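Local coordinates for protein ElaA (Pseudomonas aeruginosa, PDB 1XEB) that probably acts as an N-acetyltransferase of the GNAT superfamily, transferring an acyl group from acyl-coenzyme A to an amine, at residues A[112-122]-A[137-148]. Residues are numbered along the deposited sequence; the frame is centred on the assembly and turned at random.
Sequences PVYLSAQAHLQ and YLEDDIPHIGMR
Ser116 swings OG away from its own amide nitrogen (chi1 170°), while Tyr137 holds its ring between backbone N and carbonyl carbon (chi1 53°), and the two hydroxyls meet among the C-terminal strands of a GNAT fold. Strand 113-118, which runs parallel to strand 76-83 on its other side, pairs here with strand 142-148, itself joined to 137-139 by a type I' hairpin turn. Strand 137-139 does not pair with 113-118 but crosses it at nearly a right angle, which lets the Tyr137 hydroxyl reach Ser116. The example illustrates how a hairpin adds side-chain bonds to a backbone ladder. Tyr137 OH donates over 2.7 Å to Ser116 OG, which lies at the ring edge near its plane, and Ser116 OG donates a hydrogen bond to Glu139 OE2 at 2.8 Å, on the syn side of the carboxylate but tilted from its plane.

The ladder itself is straightest at Leu115 and Met147: Met147 N reaches Leu115 O with an N-H...O angle of 177°. Next to it the Tyr114 ring leans diagonally over the partner strand, past Met147 O, and its OH lies 3.0 Å from Gly146 CA. On the opposite face, the bent tail of selenomethionine Met147 brings SE within 3.9 Å of Ala117 CB and its methyl against Gln122 CG; Tyr125 of helix 122-126 also packs there.

Toward the hairpin turn, the His144 ring is sandwiched between Gln118 CA, centred over one face, and Glu139 OE1, above the rim of the other. Its rotation is fixed from both nitrogens: one water joins His144 NE2 to Gln118 NE2, while His144 ND1 donates to Ile142 O at 2.9 Å.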
loop_
_atom_site.group_PDB
_atom_site.type_symbol
_atom_site.label_atom_id
_atom_site.label_comp_id
_atom_site.label_asym_id
_atom_site.label_seq_id
_atom_site.Cartn_x
_atom_site.Cartn_y
_atom_site.Cartn_z
ATOM N N PRO A 112 -15.429 -1.054 -4.058
ATOM C CA PRO A 112 -14.795 -1.983 -3.125
ATOM C C PRO A 112 -13.276 -1.948 -3.225
ATOM O O PRO A 112 -12.727 -1.698 -4.291
ATOM C CB PRO A 112 -15.391 -3.336 -3.517
ATOM C CG PRO A 112 -15.754 -3.154 -4.924
ATOM C CD PRO A 112 -16.328 -1.773 -4.968
ATOM N N VAL A 113 -12.617 -2.203 -2.095
ATOM C CA VAL A 113 -11.163 -2.190 -2.006
ATOM C C VAL A 113 -10.563 -3.599 -1.970
ATOM O O VAL A 113 -11.057 -4.486 -1.256
ATOM C CB VAL A 113 -10.704 -1.406 -0.739
ATOM C CG1 VAL A 113 -9.187 -1.367 -0.678
ATOM C CG2 VAL A 113 -11.252 0.023 -0.780
ATOM N N TYR A 114 -9.490 -3.800 -2.731
ATOM C CA TYR A 114 -8.844 -5.104 -2.786
ATOM C C TYR A 114 -7.362 -5.044 -2.438
ATOM O O TYR A 114 -6.664 -4.094 -2.780
ATOM C CB TYR A 114 -9.045 -5.739 -4.179
ATOM C CG TYR A 114 -8.328 -7.059 -4.377
ATOM C CD1 TYR A 114 -6.960 -7.102 -4.660
ATOM C CD2 TYR A 114 -8.996 -8.261 -4.216
ATOM C CE1 TYR A 114 -6.279 -8.316 -4.772
ATOM C CE2 TYR A 114 -8.331 -9.477 -4.321
ATOM C CZ TYR A 114 -6.971 -9.504 -4.596
ATOM O OH TYR A 114 -6.297 -10.719 -4.668
ATOM N N LEU A 115 -6.892 -6.069 -1.737
ATOM C CA LEU A 115 -5.485 -6.144 -1.381
ATOM C C LEU A 115 -5.067 -7.592 -1.332
ATOM O O LEU A 115 -5.899 -8.494 -1.167
ATOM C CB LEU A 115 -5.203 -5.452 -0.030
ATOM C CG LEU A 115 -5.858 -5.945 1.276
ATOM C CD1 LEU A 115 -5.281 -7.267 1.717
ATOM C CD2 LEU A 115 -5.602 -4.919 2.366
ATOM N N SER A 116 -3.767 -7.793 -1.510
ATOM C CA SER A 116 -3.145 -9.100 -1.485
ATOM C C SER A 116 -2.448 -9.136 -0.140
ATOM O O SER A 116 -1.407 -8.498 0.052
ATOM C CB SER A 116 -2.127 -9.206 -2.611
ATOM O OG SER A 116 -1.352 -10.373 -2.479
ATOM N N ALA A 117 -3.040 -9.876 0.791
ATOM C CA ALA A 117 -2.533 -9.986 2.157
ATOM C C ALA A 117 -1.714 -11.234 2.411
ATOM O O ALA A 117 -1.968 -12.280 1.823
ATOM C CB ALA A 117 -3.703 -9.950 3.133
ATOM N N GLN A 118 -0.732 -11.132 3.298
ATOM C CA GLN A 118 0.048 -12.307 3.624
ATOM C C GLN A 118 -0.909 -13.304 4.290
ATOM O O GLN A 118 -1.693 -12.954 5.170
ATOM C CB GLN A 118 1.203 -11.956 4.560
ATOM C CG GLN A 118 2.147 -10.911 4.003
ATOM C CD GLN A 118 3.572 -11.063 4.530
ATOM O OE1 GLN A 118 3.785 -11.495 5.673
ATOM N NE2 GLN A 118 4.555 -10.697 3.697
ATOM N N ALA A 119 -0.854 -14.546 3.835
ATOM C CA ALA A 119 -1.706 -15.605 4.344
ATOM C C ALA A 119 -2.022 -15.509 5.831
ATOM O O ALA A 119 -3.186 -15.620 6.218
ATOM C CB ALA A 119 -1.076 -16.949 4.036
ATOM N N HIS A 120 -1.003 -15.288 6.662
ATOM C CA HIS A 120 -1.222 -15.229 8.104
ATOM C C HIS A 120 -1.969 -14.013 8.668
ATOM O O HIS A 120 -2.945 -14.185 9.405
ATOM C CB HIS A 120 0.102 -15.435 8.872
ATOM C CG HIS A 120 1.080 -14.308 8.739
ATOM N ND1 HIS A 120 2.095 -14.310 7.807
ATOM C CD2 HIS A 120 1.196 -13.142 9.419
ATOM C CE1 HIS A 120 2.795 -13.194 7.919
ATOM N NE2 HIS A 120 2.269 -12.469 8.889
ATOM N N LEU A 121 -1.546 -12.794 8.353
ATOM C CA LEU A 121 -2.262 -11.644 8.901
ATOM C C LEU A 121 -3.614 -11.468 8.230
ATOM O O LEU A 121 -4.036 -10.356 7.915
ATOM C CB LEU A 121 -1.422 -10.359 8.792
ATOM C CG LEU A 121 -0.331 -10.224 7.729
ATOM C CD1 LEU A 121 -0.948 -10.419 6.367
ATOM C CD2 LEU A 121 0.341 -8.848 7.827
ATOM N N GLN A 122 -4.300 -12.591 8.043
ATOM C CA GLN A 122 -5.610 -12.617 7.399
ATOM C C GLN A 122 -6.715 -12.101 8.336
ATOM O O GLN A 122 -7.688 -11.499 7.879
ATOM C CB GLN A 122 -5.906 -14.047 6.918
ATOM C CG GLN A 122 -7.169 -14.215 6.095
ATOM C CD GLN A 122 -7.358 -15.646 5.577
ATOM O OE1 GLN A 122 -8.464 -16.043 5.187
ATOM N NE2 GLN A 122 -6.276 -16.417 5.562
ATOM N N TYR A 137 -1.996 -18.344 -2.476
ATOM C CA TYR A 137 -1.024 -18.435 -3.561
ATOM C C TYR A 137 0.328 -17.932 -3.074
ATOM O O TYR A 137 0.421 -17.337 -2.007
ATOM C CB TYR A 137 -1.495 -17.619 -4.769
ATOM C CG TYR A 137 -1.852 -16.175 -4.466
ATOM C CD1 TYR A 137 -0.874 -15.174 -4.444
ATOM C CD2 TYR A 137 -3.177 -15.805 -4.216
ATOM C CE1 TYR A 137 -1.219 -13.836 -4.184
ATOM C CE2 TYR A 137 -3.524 -14.484 -3.956
ATOM C CZ TYR A 137 -2.544 -13.510 -3.942
ATOM O OH TYR A 137 -2.898 -12.212 -3.681
ATOM N N LEU A 138 1.377 -18.166 -3.849
ATOM C CA LEU A 138 2.705 -17.739 -3.426
ATOM C C LEU A 138 3.229 -16.441 -4.021
ATOM O O LEU A 138 2.970 -16.104 -5.171
ATOM C CB LEU A 138 3.737 -18.846 -3.688
ATOM C CG LEU A 138 3.625 -20.149 -2.890
ATOM C CD1 LEU A 138 3.616 -19.826 -1.399
ATOM C CD2 LEU A 138 2.358 -20.900 -3.279
ATOM N N GLU A 139 3.977 -15.726 -3.191
ATOM C CA GLU A 139 4.636 -14.471 -3.539
ATOM C C GLU A 139 5.996 -14.615 -2.838
ATOM O O GLU A 139 6.052 -14.683 -1.613
ATOM C CB GLU A 139 3.854 -13.265 -2.984
ATOM C CG GLU A 139 2.913 -12.579 -3.990
ATOM C CD GLU A 139 2.216 -11.333 -3.426
ATOM O OE1 GLU A 139 2.860 -10.541 -2.700
ATOM O OE2 GLU A 139 1.017 -11.133 -3.725
ATOM N N ASP A 140 7.079 -14.687 -3.611
ATOM C CA ASP A 140 8.421 -14.872 -3.049
ATOM C C ASP A 140 8.340 -16.028 -2.063
ATOM O O ASP A 140 8.905 -15.980 -0.971
ATOM C CB ASP A 140 8.909 -13.611 -2.319
ATOM C CG ASP A 140 10.279 -13.807 -1.640
ATOM O OD1 ASP A 140 10.507 -13.193 -0.574
ATOM O OD2 ASP A 140 11.127 -14.564 -2.167
ATOM N N ASP A 141 7.614 -17.066 -2.451
ATOM C CA ASP A 141 7.450 -18.240 -1.608
ATOM C C ASP A 141 6.766 -17.941 -0.270
ATOM O O ASP A 141 6.837 -18.750 0.661
ATOM C CB ASP A 141 8.806 -18.916 -1.353
ATOM C CG ASP A 141 8.750 -20.429 -1.546
ATOM O OD1 ASP A 141 8.571 -20.865 -2.710
ATOM O OD2 ASP A 141 8.872 -21.177 -0.542
ATOM N N ILE A 142 6.110 -16.787 -0.171
ATOM C CA ILE A 142 5.390 -16.422 1.044
ATOM C C ILE A 142 3.905 -16.548 0.740
ATOM O O ILE A 142 3.406 -15.957 -0.214
ATOM C CB ILE A 142 5.637 -14.969 1.458
ATOM C CG1 ILE A 142 7.108 -14.744 1.818
ATOM C CG2 ILE A 142 4.736 -14.634 2.641
ATOM C CD1 ILE A 142 7.478 -15.187 3.232
ATOM N N PRO A 143 3.173 -17.318 1.552
ATOM C CA PRO A 143 1.739 -17.447 1.269
ATOM C C PRO A 143 0.933 -16.165 1.451
ATOM O O PRO A 143 1.026 -15.491 2.473
ATOM C CB PRO A 143 1.297 -18.580 2.196
ATOM C CG PRO A 143 2.335 -18.588 3.280
ATOM C CD PRO A 143 3.612 -18.304 2.552
ATOM N N HIS A 144 0.148 -15.844 0.425
ATOM C CA HIS A 144 -0.698 -14.659 0.386
ATOM C C HIS A 144 -2.109 -15.088 0.041
ATOM O O HIS A 144 -2.339 -16.213 -0.380
ATOM C CB HIS A 144 -0.223 -13.682 -0.688
ATOM C CG HIS A 144 0.923 -12.824 -0.263
ATOM N ND1 HIS A 144 2.147 -13.341 0.092
ATOM C CD2 HIS A 144 1.036 -11.476 -0.160
ATOM C CE1 HIS A 144 2.968 -12.350 0.393
ATOM N NE2 HIS A 144 2.318 -11.207 0.247
ATOM N N ILE A 145 -3.048 -14.171 0.193
ATOM C CA ILE A 145 -4.432 -14.467 -0.085
ATOM C C ILE A 145 -5.108 -13.144 -0.413
ATOM O O ILE A 145 -4.934 -12.163 0.286
ATOM C CB ILE A 145 -5.078 -15.153 1.157
ATOM C CG1 ILE A 145 -6.520 -15.539 0.875
ATOM C CG2 ILE A 145 -5.007 -14.230 2.367
ATOM C CD1 ILE A 145 -7.085 -16.461 1.952
ATOM N N GLY A 146 -5.855 -13.113 -1.504
ATOM C CA GLY A 146 -6.520 -11.888 -1.878
ATOM C C GLY A 146 -7.779 -11.681 -1.073
ATOM O O GLY A 146 -8.585 -12.594 -0.911
HETATM N N MSE A 147 -7.957 -10.458 -0.588
HETATM C CA MSE A 147 -9.112 -10.108 0.215
HETATM C C MSE A 147 -9.719 -8.820 -0.293
HETATM O O MSE A 147 -8.998 -7.928 -0.753
HETATM C CB MSE A 147 -8.685 -9.925 1.678
HETATM C CG MSE A 147 -7.865 -11.083 2.229
HETATM SE SE MSE A 147 -7.381 -10.888 4.107
HETATM C CE MSE A 147 -9.112 -11.341 4.859
ATOM N N ARG A 148 -11.044 -8.718 -0.228
ATOM C CA ARG A 148 -11.705 -7.494 -0.652
ATOM C C ARG A 148 -12.669 -7.032 0.423
ATOM O O ARG A 148 -13.231 -7.835 1.162
ATOM C CB ARG A 148 -12.449 -7.675 -1.981
ATOM C CG ARG A 148 -13.652 -8.571 -1.907
ATOM C CD ARG A 148 -14.913 -7.813 -2.245
ATOM N NE ARG A 148 -14.871 -7.240 -3.581
ATOM C CZ ARG A 148 -15.920 -6.690 -4.188
ATOM N NH1 ARG A 148 -15.793 -6.178 -5.410
ATOM N NH2 ARG A 148 -17.100 -6.668 -3.578
HETATM O O HOH W 1 4.177 -9.294 1.111
HETATM O O HOH W 2 1.702 -15.826 5.538
#